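Local atomic coordinates of Poly(Beta-D-mannuronate) lyase (Pseudopedobacter saltans, PDB entry 7O79), a protein that probably cleaves poly(beta-D-mannuronate), the M-rich part of alginate, as a parallel beta-helix lyase of polysaccharide lyase family 6. Residues 88-94 with 117-123; 95-101 with 124-130; 317-323 with 354-360; 331-336 with 369-374. All blocks are in the same frame, centred on the assembly; numbering follows the deposited sequence.

Contacts 1 and 2 join the same two neighbouring coils of a parallel beta-helix: strand 89-93 runs on into 99-106, and 118-122 into 128-135, so the contacts alternate along the chain and touch, with centres about 12 Å apart. Contacts 3 and 4 do the same, with centres about 13 Å apart, for 319-328 with 333-337 and 356-364 with 371-373. The centres of the two pairs lie about 34 to 40 Å apart. Contacts 1 and 4 sit on one face of the helix, contacts 2 and 3 on another. Together they illustrate how a solenoid is built, by repeating one small set of contacts from coil to coil.

Contact 1: 88-94 with 117-123; sequences GSVIQFN and YYWVLFR
The rings of Phe93 and Phe122 form an offset stack, with centroids 4.5 Å apart and planes at 8°. Phe122 CE1 lies over one face of the Phe93 ring toward its rim, 3.4 Å from Phe93 CD1, while the edge of that ring meets the Leu121 carbonyl and, at 3.8 Å from Phe93 CE1, Val120 CG1. In both, CG is anti to the carbonyl carbon (chi1 -69° for Phe93, -71° for Phe122), which sends the rings side by side into the interior. Phe68 of the preceding coil continues the stack, while Phe122 on its other flank meets Val144 and Asn146 and, edge-to-face, Phe193. On the other side of the strands the Tyr118 ring takes Leu121 CD1 over the centre of one face and the Gly88 carbonyl at its edge; its hydroxyl bonds to Arg176.

The row Phe68, Phe93 and Phe122 is an internal stack of a parallel beta-helix, where each coil sets its residue against the equivalent one of the next. At the corner between faces, Val90 CG2 packs 3.8 Å from Tyr117 CE1. Buried Ser89 OG donates to Ile91 O at 2.7 Å, and Leu121 N reaches the same Ile91 O at 3.0 Å, so one carbonyl is gripped by both strands.

Gln92 lies alongside Leu121, its amide near Leu121 CD2, and Gln92 NE2 donates at 2.9 Å to an in-plane lone pair of Asn94 OD1. An alanine at Gln92 is likely to leave Asn94 OD1 without this donor and to uncover Leu121 CD2. Asn94 ND2 is held separately by Asp69, and a water bridges the carbonyls of Asn94 and Arg123.

Contact 2: 95-101 with 124-130; sequences SDYCKLE and GNNNLMQ
Tyr97 and Asn126 lie flat against each other, ring and amide planes 9° apart, with Asn126 CB over the middle of the ring, 3.4 Å from the Tyr97 centroid. Asp96 and Asn125 also run side by side, but with their carboxylate and amide planes turned by 43°; Asp96 OD1 accepts the backbone N of Asn125 at 2.9 Å on its anti side but well out of the carboxylate plane, while Asn125 OD1 turns to Arg152 N.

Asn127 works differently, reaching across to the backbone of the other coil. With CG anti to the carbonyl carbon (chi1 -58°), its amide presents ND2 to Ser95 O at 3.0 Å and OD1 to Cys98 N, also at 3.0 Å. A leucine in its place would probably leave the Cys98 N-H without its acceptor and the turn before the strand less firmly fixed. Asparagines bridging the turn of the neighbouring coil are a recurrent feature of parallel beta-helices, and the next coil repeats the arrangement: Asn154 bonds to Asn127 N and Gly124 O.

Past the turn, strands 99-101 and 128-130 run parallel. Inward, Leu100 CD2 rests 3.7 Å from Met129 SD. Outward, Gln130 NE2 donates to Glu101 OE2 at 3.1 Å from above the carboxylate plane, while Gln130 OE1 takes a bond from Gln157. Lys99 NZ forms a salt bridge with Glu101 OE1 at 2.6 Å, and its positive charge may offset the carboxylate of Glu76 close to that oxygen.

Contact 3: 317-323 with 354-360; sequences DGLYVNN and NNTITHN
Asn323 and Asn360 are successive members of an asparagine stack, the row of turn amides that runs along a parallel beta-helix. Their side chains point the same way with amide planes only 5° apart. Asn360 OD1 accepts Asn323 N at 3.0 Å and, weakly, Asn323 ND2, whereas Asn360 ND2 gives a nearly straight bond to Tyr320 O at 3.1 Å. Coils on both sides extend the row, since Asn323 bonds to Val267 O and Asn270, and Asn395 bonds to Asn360.

A second amide does the same work at the start of the strands: Asn355 OD1 accepts Gly318 N at 2.8 Å and sits at the edge of the Tyr320 ring, 3.7 Å from Tyr320 CE2, while Asn355 ND2 bonds to Val315 O. A side chain on Gly318 would collide with that ring atom. Just ahead of Asn355, at the N-terminal end, Asn354 ND2 donates to Asp317 OD1 at 2.7 Å, the amide and carboxylate planes standing almost perpendicular. The beta-helix wall between the two turns is short and parallel, tied firmly where Tyr320 N meets Thr356 O at 2.7 Å but weakly where Thr358 N approaches Tyr320 O at 3.4 Å. On its outer side Val321 CG2 lies 3.7 Å from Thr358 OG1, while Tyr320 and Ile357 point inward toward Leu282.

Contact 4: 331-336 with 369-374; sequences AGINIG and NAIQAT
Ile335 and Ile371 make the tight, inward side of this contact: Ile335 CD1 meets Ile371 CG2 at 3.8 Å, the two side chains crossing at a slant, with Ile357 and Leu392 packed around them. Ile335 has CG1 anti to the carbonyl carbon (chi1 -49°), carrying CD1 across to Ile371 CG2, which is itself anti to the backbone N of Ile371. The backbones are also drawn close at the turn, where Ile333 N bonds to Ala370 O at 2.7 Å; a CB on Gly332 would run into that same carbonyl oxygen.

Strand 371-373 is the outermost of its face of the parallel beta-helix within this chain, so the inward packing belongs to the last pairing of the row. Toward its end the packing thins: Ala373 CB lies 4.2 Å from Ile335 CB, and Ala373 is exposed.

The opposite face is polar and bridged by water. Asn334 and Gln372 lie side by side with amide planes 62° apart, and between them one water donates to Asn334 OD1 at 2.8 Å and to Thr374 OG1 at 2.7 Å while accepting from Gln372 NE2 at 2.8 Å. Thr374 OG1 donates to Gly336 O, also at 2.7 Å, from above the carbonyl plane. A second water joins the carbonyls of Ile335 and Thr374.

Contact 1: 88-94 with 117-123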
# COMPACT_ATOMS: atom_id res chain seq x y z
N GLY A 88 -0.61 16.54 10.61
CA GLY A 88 -1.91 16.14 10.07
C GLY A 88 -1.78 15.47 8.72
O GLY A 88 -1.06 14.49 8.57
N SER A 89 -2.52 15.99 7.73
CA SER A 89 -2.51 15.46 6.37
C SER A 89 -2.89 16.58 5.41
O SER A 89 -3.69 17.46 5.75
CB SER A 89 -3.47 14.27 6.21
OG SER A 89 -3.46 13.79 4.87
N VAL A 90 -2.31 16.55 4.22
CA VAL A 90 -2.67 17.57 3.23
C VAL A 90 -4.14 17.42 2.83
O VAL A 90 -4.89 18.40 2.78
CB VAL A 90 -1.74 17.50 2.02
CG1 VAL A 90 -2.21 18.43 0.93
CG2 VAL A 90 -0.31 17.84 2.44
N ILE A 91 -4.56 16.20 2.54
CA ILE A 91 -5.93 15.90 2.16
C ILE A 91 -6.47 14.87 3.13
O ILE A 91 -5.78 13.90 3.47
CB ILE A 91 -6.00 15.38 0.71
CG1 ILE A 91 -5.70 16.52 -0.27
CG2 ILE A 91 -7.40 14.81 0.42
CD1 ILE A 91 -5.27 16.07 -1.62
N GLN A 92 -7.71 15.05 3.59
CA GLN A 92 -8.26 14.13 4.57
C GLN A 92 -9.72 13.80 4.27
O GLN A 92 -10.55 14.69 4.10
CB GLN A 92 -8.11 14.71 5.99
CG GLN A 92 -8.41 13.69 7.07
CD GLN A 92 -7.75 14.02 8.41
OE1 GLN A 92 -6.70 14.66 8.46
NE2 GLN A 92 -8.41 13.62 9.50
N PHE A 93 -10.01 12.49 4.20
CA PHE A 93 -11.38 11.98 4.00
C PHE A 93 -11.95 11.67 5.38
O PHE A 93 -11.65 10.62 5.95
CB PHE A 93 -11.39 10.73 3.12
CG PHE A 93 -11.02 10.97 1.66
CD1 PHE A 93 -9.69 10.99 1.27
CD2 PHE A 93 -12.01 11.12 0.69
CE1 PHE A 93 -9.34 11.20 -0.07
CE2 PHE A 93 -11.67 11.33 -0.66
CZ PHE A 93 -10.34 11.35 -1.04
N ASN A 94 -12.78 12.57 5.91
CA ASN A 94 -13.37 12.40 7.23
C ASN A 94 -14.81 11.92 7.20
O ASN A 94 -15.44 11.85 8.26
CB ASN A 94 -13.30 13.70 8.04
CG ASN A 94 -11.90 14.02 8.50
OD1 ASN A 94 -11.20 13.15 9.02
ND2 ASN A 94 -11.48 15.28 8.33
N TYR A 117 3.69 14.48 8.29
CA TYR A 117 2.26 14.50 7.98
C TYR A 117 1.98 13.62 6.75
O TYR A 117 2.86 13.41 5.90
CB TYR A 117 1.74 15.92 7.74
CG TYR A 117 2.53 16.81 6.77
CD1 TYR A 117 2.23 16.81 5.41
CD2 TYR A 117 3.50 17.70 7.22
CE1 TYR A 117 2.92 17.63 4.52
CE2 TYR A 117 4.19 18.53 6.34
CZ TYR A 117 3.89 18.50 4.99
OH TYR A 117 4.55 19.32 4.08
N TYR A 118 0.76 13.09 6.69
CA TYR A 118 0.37 12.34 5.49
C TYR A 118 0.15 13.30 4.33
O TYR A 118 -0.03 14.51 4.51
CB TYR A 118 -0.93 11.57 5.69
CG TYR A 118 -1.00 10.56 6.79
CD1 TYR A 118 -1.40 10.92 8.07
CD2 TYR A 118 -0.71 9.22 6.54
CE1 TYR A 118 -1.49 9.98 9.08
CE2 TYR A 118 -0.80 8.27 7.55
CZ TYR A 118 -1.19 8.65 8.82
OH TYR A 118 -1.28 7.71 9.83
N TRP A 119 0.10 12.75 3.12
CA TRP A 119 -0.43 13.55 2.03
C TRP A 119 -1.91 13.28 1.81
O TRP A 119 -2.69 14.21 1.58
CB TRP A 119 0.39 13.32 0.76
CG TRP A 119 1.60 14.25 0.73
CD1 TRP A 119 2.08 14.98 1.78
CD2 TRP A 119 2.45 14.52 -0.38
NE1 TRP A 119 3.18 15.70 1.39
CE2 TRP A 119 3.43 15.43 0.06
CE3 TRP A 119 2.48 14.09 -1.70
CZ2 TRP A 119 4.43 15.93 -0.78
CZ3 TRP A 119 3.48 14.57 -2.54
CH2 TRP A 119 4.44 15.49 -2.07
N VAL A 120 -2.35 12.02 1.97
CA VAL A 120 -3.76 11.67 1.89
C VAL A 120 -4.06 10.71 3.02
O VAL A 120 -3.40 9.67 3.15
CB VAL A 120 -4.12 11.03 0.52
CG1 VAL A 120 -5.59 10.69 0.48
CG2 VAL A 120 -3.75 11.96 -0.64
N LEU A 121 -5.07 11.02 3.83
CA LEU A 121 -5.45 10.17 4.94
C LEU A 121 -6.93 9.83 4.85
O LEU A 121 -7.77 10.72 4.75
CB LEU A 121 -5.15 10.84 6.29
CG LEU A 121 -5.60 9.99 7.49
CD1 LEU A 121 -4.85 8.68 7.57
CD2 LEU A 121 -5.47 10.77 8.81
N PHE A 122 -7.24 8.53 4.87
CA PHE A 122 -8.62 8.07 4.86
C PHE A 122 -9.10 7.80 6.28
O PHE A 122 -8.45 7.06 7.03
CB PHE A 122 -8.78 6.82 4.00
CG PHE A 122 -8.64 7.09 2.55
CD1 PHE A 122 -9.76 7.41 1.80
CD2 PHE A 122 -7.40 7.03 1.91
CE1 PHE A 122 -9.66 7.67 0.44
CE2 PHE A 122 -7.31 7.29 0.54
CZ PHE A 122 -8.43 7.61 -0.18
N ARG A 123 -10.25 8.36 6.62
CA ARG A 123 -10.81 8.24 7.95
C ARG A 123 -12.34 8.24 7.87
O ARG A 123 -13.04 9.00 8.54
CB ARG A 123 -10.27 9.38 8.82
CG ARG A 123 -10.50 9.23 10.26
CD ARG A 123 -9.85 10.41 10.97
NE ARG A 123 -10.51 10.71 12.23
CZ ARG A 123 -11.80 11.05 12.34
NH1 ARG A 123 -12.59 11.16 11.27
NH2 ARG A 123 -12.30 11.29 13.55
O HOH W 1 -15.67 9.33 9.48

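Contact 2: 95-101 with 124-130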
# COMPACT_ATOMS: atom_id res chain seq x y z
N SER A 95 -15.34 11.59 6.03
CA SER A 95 -16.76 11.27 5.89
C SER A 95 -16.87 10.10 4.91
O SER A 95 -15.90 9.37 4.70
CB SER A 95 -17.55 12.51 5.44
OG SER A 95 -18.94 12.31 5.59
N ASP A 96 -18.04 9.92 4.30
CA ASP A 96 -18.30 8.76 3.46
C ASP A 96 -18.66 9.17 2.04
O ASP A 96 -19.23 10.23 1.80
CB ASP A 96 -19.44 7.86 3.99
CG ASP A 96 -19.30 7.53 5.46
OD1 ASP A 96 -18.16 7.38 5.95
OD2 ASP A 96 -20.35 7.34 6.10
N TYR A 97 -18.29 8.30 1.09
CA TYR A 97 -18.69 8.45 -0.31
C TYR A 97 -18.27 9.80 -0.88
O TYR A 97 -19.03 10.45 -1.60
CB TYR A 97 -20.20 8.23 -0.48
CG TYR A 97 -20.58 6.77 -0.56
CD1 TYR A 97 -20.33 6.04 -1.72
CD2 TYR A 97 -21.19 6.12 0.51
CE1 TYR A 97 -20.67 4.70 -1.81
CE2 TYR A 97 -21.54 4.78 0.43
CZ TYR A 97 -21.28 4.08 -0.75
OH TYR A 97 -21.61 2.75 -0.86
N CYS A 98 -17.06 10.24 -0.55
CA CYS A 98 -16.48 11.41 -1.22
C CYS A 98 -15.47 10.96 -2.27
O CYS A 98 -15.04 9.81 -2.30
CB CYS A 98 -15.83 12.35 -0.20
SG CYS A 98 -17.01 13.03 0.99
N LYS A 99 -15.11 11.90 -3.15
CA LYS A 99 -14.20 11.60 -4.24
C LYS A 99 -13.23 12.74 -4.47
O LYS A 99 -13.63 13.90 -4.53
CB LYS A 99 -14.96 11.31 -5.55
CG LYS A 99 -14.03 10.93 -6.72
CD LYS A 99 -14.80 10.40 -7.94
CE LYS A 99 -16.03 11.23 -8.24
NZ LYS A 99 -16.29 11.39 -9.70
N LEU A 100 -11.95 12.40 -4.62
CA LEU A 100 -10.93 13.33 -5.08
C LEU A 100 -10.46 12.87 -6.45
O LEU A 100 -10.12 11.69 -6.62
CB LEU A 100 -9.73 13.37 -4.12
CG LEU A 100 -8.56 14.24 -4.61
CD1 LEU A 100 -8.98 15.70 -4.53
CD2 LEU A 100 -7.29 14.01 -3.80
N GLU A 101 -10.43 13.77 -7.42
CA GLU A 101 -9.87 13.37 -8.70
C GLU A 101 -9.23 14.55 -9.39
O GLU A 101 -9.50 15.71 -9.07
CB GLU A 101 -10.92 12.67 -9.58
CG GLU A 101 -12.23 13.34 -9.79
CD GLU A 101 -13.16 12.47 -10.66
OE1 GLU A 101 -14.34 12.80 -10.80
OE2 GLU A 101 -12.68 11.47 -11.24
N GLY A 124 -12.87 7.36 7.02
CA GLY A 124 -14.28 7.30 6.68
C GLY A 124 -14.45 6.24 5.61
O GLY A 124 -13.49 5.59 5.19
N ASN A 125 -15.69 6.06 5.15
CA ASN A 125 -16.01 4.88 4.36
C ASN A 125 -16.38 5.15 2.91
O ASN A 125 -16.93 6.20 2.56
CB ASN A 125 -17.12 4.06 5.03
CG ASN A 125 -16.84 3.81 6.49
OD1 ASN A 125 -15.95 3.02 6.83
ND2 ASN A 125 -17.60 4.45 7.36
N ASN A 126 -16.08 4.18 2.07
CA ASN A 126 -16.49 4.20 0.66
C ASN A 126 -16.00 5.44 -0.09
O ASN A 126 -16.68 5.95 -0.97
CB ASN A 126 -18.01 4.05 0.55
CG ASN A 126 -18.53 2.88 1.35
OD1 ASN A 126 -18.74 2.97 2.55
ND2 ASN A 126 -18.69 1.75 0.68
N ASN A 127 -14.80 5.90 0.23
CA ASN A 127 -14.23 7.04 -0.48
C ASN A 127 -13.37 6.59 -1.67
O ASN A 127 -12.86 5.47 -1.72
CB ASN A 127 -13.42 7.91 0.47
CG ASN A 127 -14.26 8.43 1.65
OD1 ASN A 127 -15.07 9.34 1.48
ND2 ASN A 127 -14.05 7.86 2.84
N LEU A 128 -13.22 7.50 -2.63
CA LEU A 128 -12.53 7.22 -3.88
C LEU A 128 -11.54 8.32 -4.22
O LEU A 128 -11.88 9.51 -4.16
CB LEU A 128 -13.54 7.06 -5.02
CG LEU A 128 -12.97 6.82 -6.43
CD1 LEU A 128 -12.07 5.60 -6.48
CD2 LEU A 128 -14.13 6.65 -7.39
N MET A 129 -10.30 7.93 -4.54
CA MET A 129 -9.29 8.82 -5.11
C MET A 129 -8.83 8.23 -6.43
O MET A 129 -8.36 7.09 -6.45
CB MET A 129 -8.06 8.98 -4.21
CG MET A 129 -7.19 10.18 -4.57
SD MET A 129 -5.90 10.60 -3.35
CE MET A 129 -4.85 9.13 -3.37
N GLN A 130 -8.89 9.02 -7.51
CA GLN A 130 -8.47 8.49 -8.80
C GLN A 130 -7.97 9.63 -9.69
O GLN A 130 -8.39 10.77 -9.54
CB GLN A 130 -9.61 7.72 -9.48
CG GLN A 130 -10.85 8.55 -9.80
CD GLN A 130 -11.92 7.73 -10.51
OE1 GLN A 130 -11.97 6.50 -10.38
NE2 GLN A 130 -12.79 8.41 -11.26
O HOH W 2 -14.69 11.50 3.24
O HOH W 3 -16.86 7.83 -3.40

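Contact 3: 317-323 with 354-360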
# COMPACT_ATOMS: atom_id res chain seq x y z
N ASP A 317 -2.21 -21.48 4.64
CA ASP A 317 -3.50 -21.59 3.98
C ASP A 317 -3.62 -20.63 2.81
O ASP A 317 -4.72 -20.26 2.40
CB ASP A 317 -4.64 -21.29 4.97
CG ASP A 317 -4.69 -22.29 6.12
OD1 ASP A 317 -4.24 -23.44 5.97
OD2 ASP A 317 -5.28 -21.92 7.16
N GLY A 318 -2.48 -20.14 2.28
CA GLY A 318 -2.51 -19.14 1.23
C GLY A 318 -2.39 -19.75 -0.17
O GLY A 318 -2.05 -20.91 -0.34
N LEU A 319 -2.70 -18.92 -1.17
CA LEU A 319 -2.60 -19.31 -2.58
C LEU A 319 -1.53 -18.45 -3.23
O LEU A 319 -1.70 -17.23 -3.35
CB LEU A 319 -3.95 -19.14 -3.29
CG LEU A 319 -4.10 -19.81 -4.65
CD1 LEU A 319 -4.25 -21.34 -4.50
CD2 LEU A 319 -5.30 -19.22 -5.40
N TYR A 320 -0.44 -19.08 -3.67
CA TYR A 320 0.71 -18.38 -4.25
C TYR A 320 0.98 -19.01 -5.62
O TYR A 320 1.90 -19.82 -5.74
CB TYR A 320 1.94 -18.47 -3.31
CG TYR A 320 1.66 -17.85 -1.95
CD1 TYR A 320 1.76 -16.47 -1.77
CD2 TYR A 320 1.25 -18.63 -0.88
CE1 TYR A 320 1.48 -15.89 -0.52
CE2 TYR A 320 0.96 -18.05 0.38
CZ TYR A 320 1.07 -16.68 0.54
OH TYR A 320 0.80 -16.11 1.76
N VAL A 321 0.18 -18.63 -6.64
CA VAL A 321 0.07 -19.41 -7.88
C VAL A 321 0.20 -18.49 -9.09
O VAL A 321 -0.18 -17.32 -9.05
CB VAL A 321 -1.28 -20.19 -7.93
CG1 VAL A 321 -1.39 -21.02 -9.19
CG2 VAL A 321 -1.39 -21.13 -6.76
N ASN A 322 0.74 -19.05 -10.18
CA ASN A 322 0.75 -18.37 -11.48
C ASN A 322 1.41 -17.00 -11.42
O ASN A 322 0.92 -16.04 -12.03
CB ASN A 322 -0.65 -18.25 -12.05
CG ASN A 322 -1.22 -19.57 -12.47
OD1 ASN A 322 -2.22 -20.03 -11.94
ND2 ASN A 322 -0.56 -20.20 -13.45
N ASN A 323 2.51 -16.90 -10.68
CA ASN A 323 3.32 -15.70 -10.67
C ASN A 323 4.59 -15.92 -11.47
O ASN A 323 4.99 -17.06 -11.74
CB ASN A 323 3.67 -15.28 -9.24
CG ASN A 323 2.44 -15.03 -8.37
OD1 ASN A 323 1.78 -13.99 -8.49
ND2 ASN A 323 2.13 -15.98 -7.48
N ASN A 354 0.90 -25.43 4.87
CA ASN A 354 -0.38 -25.59 4.18
C ASN A 354 -0.65 -24.49 3.16
O ASN A 354 -1.80 -24.09 2.96
CB ASN A 354 -1.55 -25.68 5.17
CG ASN A 354 -2.76 -26.36 4.56
OD1 ASN A 354 -2.62 -27.33 3.85
ND2 ASN A 354 -3.95 -25.85 4.85
N ASN A 355 0.39 -23.97 2.51
CA ASN A 355 0.20 -23.03 1.41
C ASN A 355 0.36 -23.74 0.07
O ASN A 355 1.17 -24.66 -0.08
CB ASN A 355 1.21 -21.89 1.47
CG ASN A 355 1.16 -21.14 2.80
OD1 ASN A 355 0.21 -20.39 3.08
ND2 ASN A 355 2.16 -21.38 3.63
N THR A 356 -0.37 -23.26 -0.93
CA THR A 356 -0.25 -23.75 -2.30
C THR A 356 0.68 -22.82 -3.08
O THR A 356 0.34 -21.67 -3.36
CB THR A 356 -1.63 -23.85 -2.92
OG1 THR A 356 -2.40 -24.81 -2.18
CG2 THR A 356 -1.54 -24.30 -4.40
N ILE A 357 1.87 -23.33 -3.42
CA ILE A 357 2.93 -22.59 -4.09
C ILE A 357 3.25 -23.32 -5.39
O ILE A 357 4.17 -24.14 -5.42
CB ILE A 357 4.18 -22.49 -3.19
CG1 ILE A 357 3.77 -22.10 -1.76
CG2 ILE A 357 5.23 -21.52 -3.81
CD1 ILE A 357 4.88 -22.25 -0.70
N THR A 358 2.47 -23.07 -6.44
CA THR A 358 2.54 -23.86 -7.67
C THR A 358 2.42 -22.97 -8.90
O THR A 358 1.96 -21.84 -8.82
CB THR A 358 1.44 -24.92 -7.78
OG1 THR A 358 0.17 -24.26 -7.84
CG2 THR A 358 1.45 -25.86 -6.60
N HIS A 359 2.84 -23.52 -10.05
CA HIS A 359 2.66 -22.87 -11.34
C HIS A 359 3.33 -21.50 -11.40
O HIS A 359 2.84 -20.58 -12.06
CB HIS A 359 1.18 -22.79 -11.71
CG HIS A 359 0.53 -24.14 -11.81
ND1 HIS A 359 0.05 -24.83 -10.71
CD2 HIS A 359 0.31 -24.94 -12.88
CE1 HIS A 359 -0.46 -25.98 -11.10
NE2 HIS A 359 -0.31 -26.08 -12.41
N ASN A 360 4.49 -21.38 -10.78
CA ASN A 360 5.27 -20.16 -10.81
C ASN A 360 6.46 -20.33 -11.75
O ASN A 360 6.99 -21.43 -11.90
CB ASN A 360 5.77 -19.82 -9.40
CG ASN A 360 4.61 -19.54 -8.45
OD1 ASN A 360 3.91 -18.53 -8.58
ND2 ASN A 360 4.37 -20.46 -7.51

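Contact 4: 331-336 with 369-374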
# COMPACT_ATOMS: atom_id res chain seq x y z
N ALA A 331 16.43 -14.69 -3.61
CA ALA A 331 15.76 -15.95 -3.89
C ALA A 331 14.50 -15.68 -4.70
O ALA A 331 13.92 -14.61 -4.64
CB ALA A 331 15.42 -16.68 -2.58
N GLY A 332 14.09 -16.67 -5.49
CA GLY A 332 12.85 -16.49 -6.23
C GLY A 332 11.66 -16.49 -5.28
O GLY A 332 10.90 -15.52 -5.19
N ILE A 333 11.50 -17.60 -4.57
CA ILE A 333 10.50 -17.72 -3.53
C ILE A 333 11.22 -18.14 -2.26
O ILE A 333 11.92 -19.16 -2.25
CB ILE A 333 9.39 -18.72 -3.90
CG1 ILE A 333 8.75 -18.30 -5.23
CG2 ILE A 333 8.35 -18.80 -2.77
CD1 ILE A 333 7.58 -19.17 -5.73
N ASN A 334 11.11 -17.32 -1.22
CA ASN A 334 11.74 -17.58 0.06
C ASN A 334 10.63 -18.06 1.01
O ASN A 334 9.82 -17.26 1.47
CB ASN A 334 12.44 -16.32 0.55
CG ASN A 334 13.15 -16.50 1.89
OD1 ASN A 334 13.27 -17.60 2.41
ND2 ASN A 334 13.65 -15.41 2.43
N ILE A 335 10.56 -19.37 1.22
CA ILE A 335 9.57 -19.98 2.11
C ILE A 335 10.20 -20.03 3.50
O ILE A 335 10.98 -20.93 3.82
CB ILE A 335 9.15 -21.37 1.63
CG1 ILE A 335 8.78 -21.34 0.14
CG2 ILE A 335 7.95 -21.89 2.43
CD1 ILE A 335 8.52 -22.72 -0.45
N GLY A 336 9.91 -19.02 4.32
CA GLY A 336 10.45 -18.97 5.66
C GLY A 336 11.48 -17.88 5.88
O GLY A 336 12.52 -18.13 6.48
N ASN A 369 18.80 -20.86 -5.52
CA ASN A 369 17.72 -20.41 -4.63
C ASN A 369 16.51 -19.86 -5.38
O ASN A 369 15.88 -18.90 -4.93
CB ASN A 369 18.23 -19.37 -3.63
CG ASN A 369 19.41 -19.87 -2.82
OD1 ASN A 369 19.36 -20.95 -2.23
ND2 ASN A 369 20.47 -19.07 -2.78
N ALA A 370 16.14 -20.49 -6.50
CA ALA A 370 14.85 -20.19 -7.10
C ALA A 370 13.72 -20.41 -6.10
O ALA A 370 12.82 -19.57 -5.95
CB ALA A 370 14.62 -21.04 -8.35
N ILE A 371 13.74 -21.54 -5.41
CA ILE A 371 12.90 -21.77 -4.25
C ILE A 371 13.83 -22.09 -3.09
O ILE A 371 14.69 -22.97 -3.19
CB ILE A 371 11.87 -22.88 -4.48
CG1 ILE A 371 11.01 -22.53 -5.70
CG2 ILE A 371 10.99 -23.05 -3.26
CD1 ILE A 371 9.84 -23.40 -5.87
N GLN A 372 13.69 -21.33 -2.02
CA GLN A 372 14.53 -21.44 -0.84
C GLN A 372 13.60 -21.65 0.34
O GLN A 372 12.82 -20.75 0.67
CB GLN A 372 15.36 -20.17 -0.67
CG GLN A 372 16.09 -20.03 0.62
CD GLN A 372 16.87 -18.74 0.66
OE1 GLN A 372 17.64 -18.43 -0.25
NE2 GLN A 372 16.65 -17.95 1.71
N ALA A 373 13.65 -22.83 0.96
CA ALA A 373 12.78 -23.15 2.09
C ALA A 373 13.63 -23.30 3.35
O ALA A 373 14.51 -24.17 3.41
CB ALA A 373 11.97 -24.41 1.83
N THR A 374 13.37 -22.47 4.35
CA THR A 374 14.12 -22.58 5.59
C THR A 374 13.82 -23.93 6.26
O THR A 374 12.67 -24.36 6.34
CB THR A 374 13.78 -21.43 6.53
OG1 THR A 374 14.20 -20.20 5.92
CG2 THR A 374 14.51 -21.57 7.84
O HOH W 4 15.29 -18.78 3.96
O HOH W 5 10.29 -23.23 5.21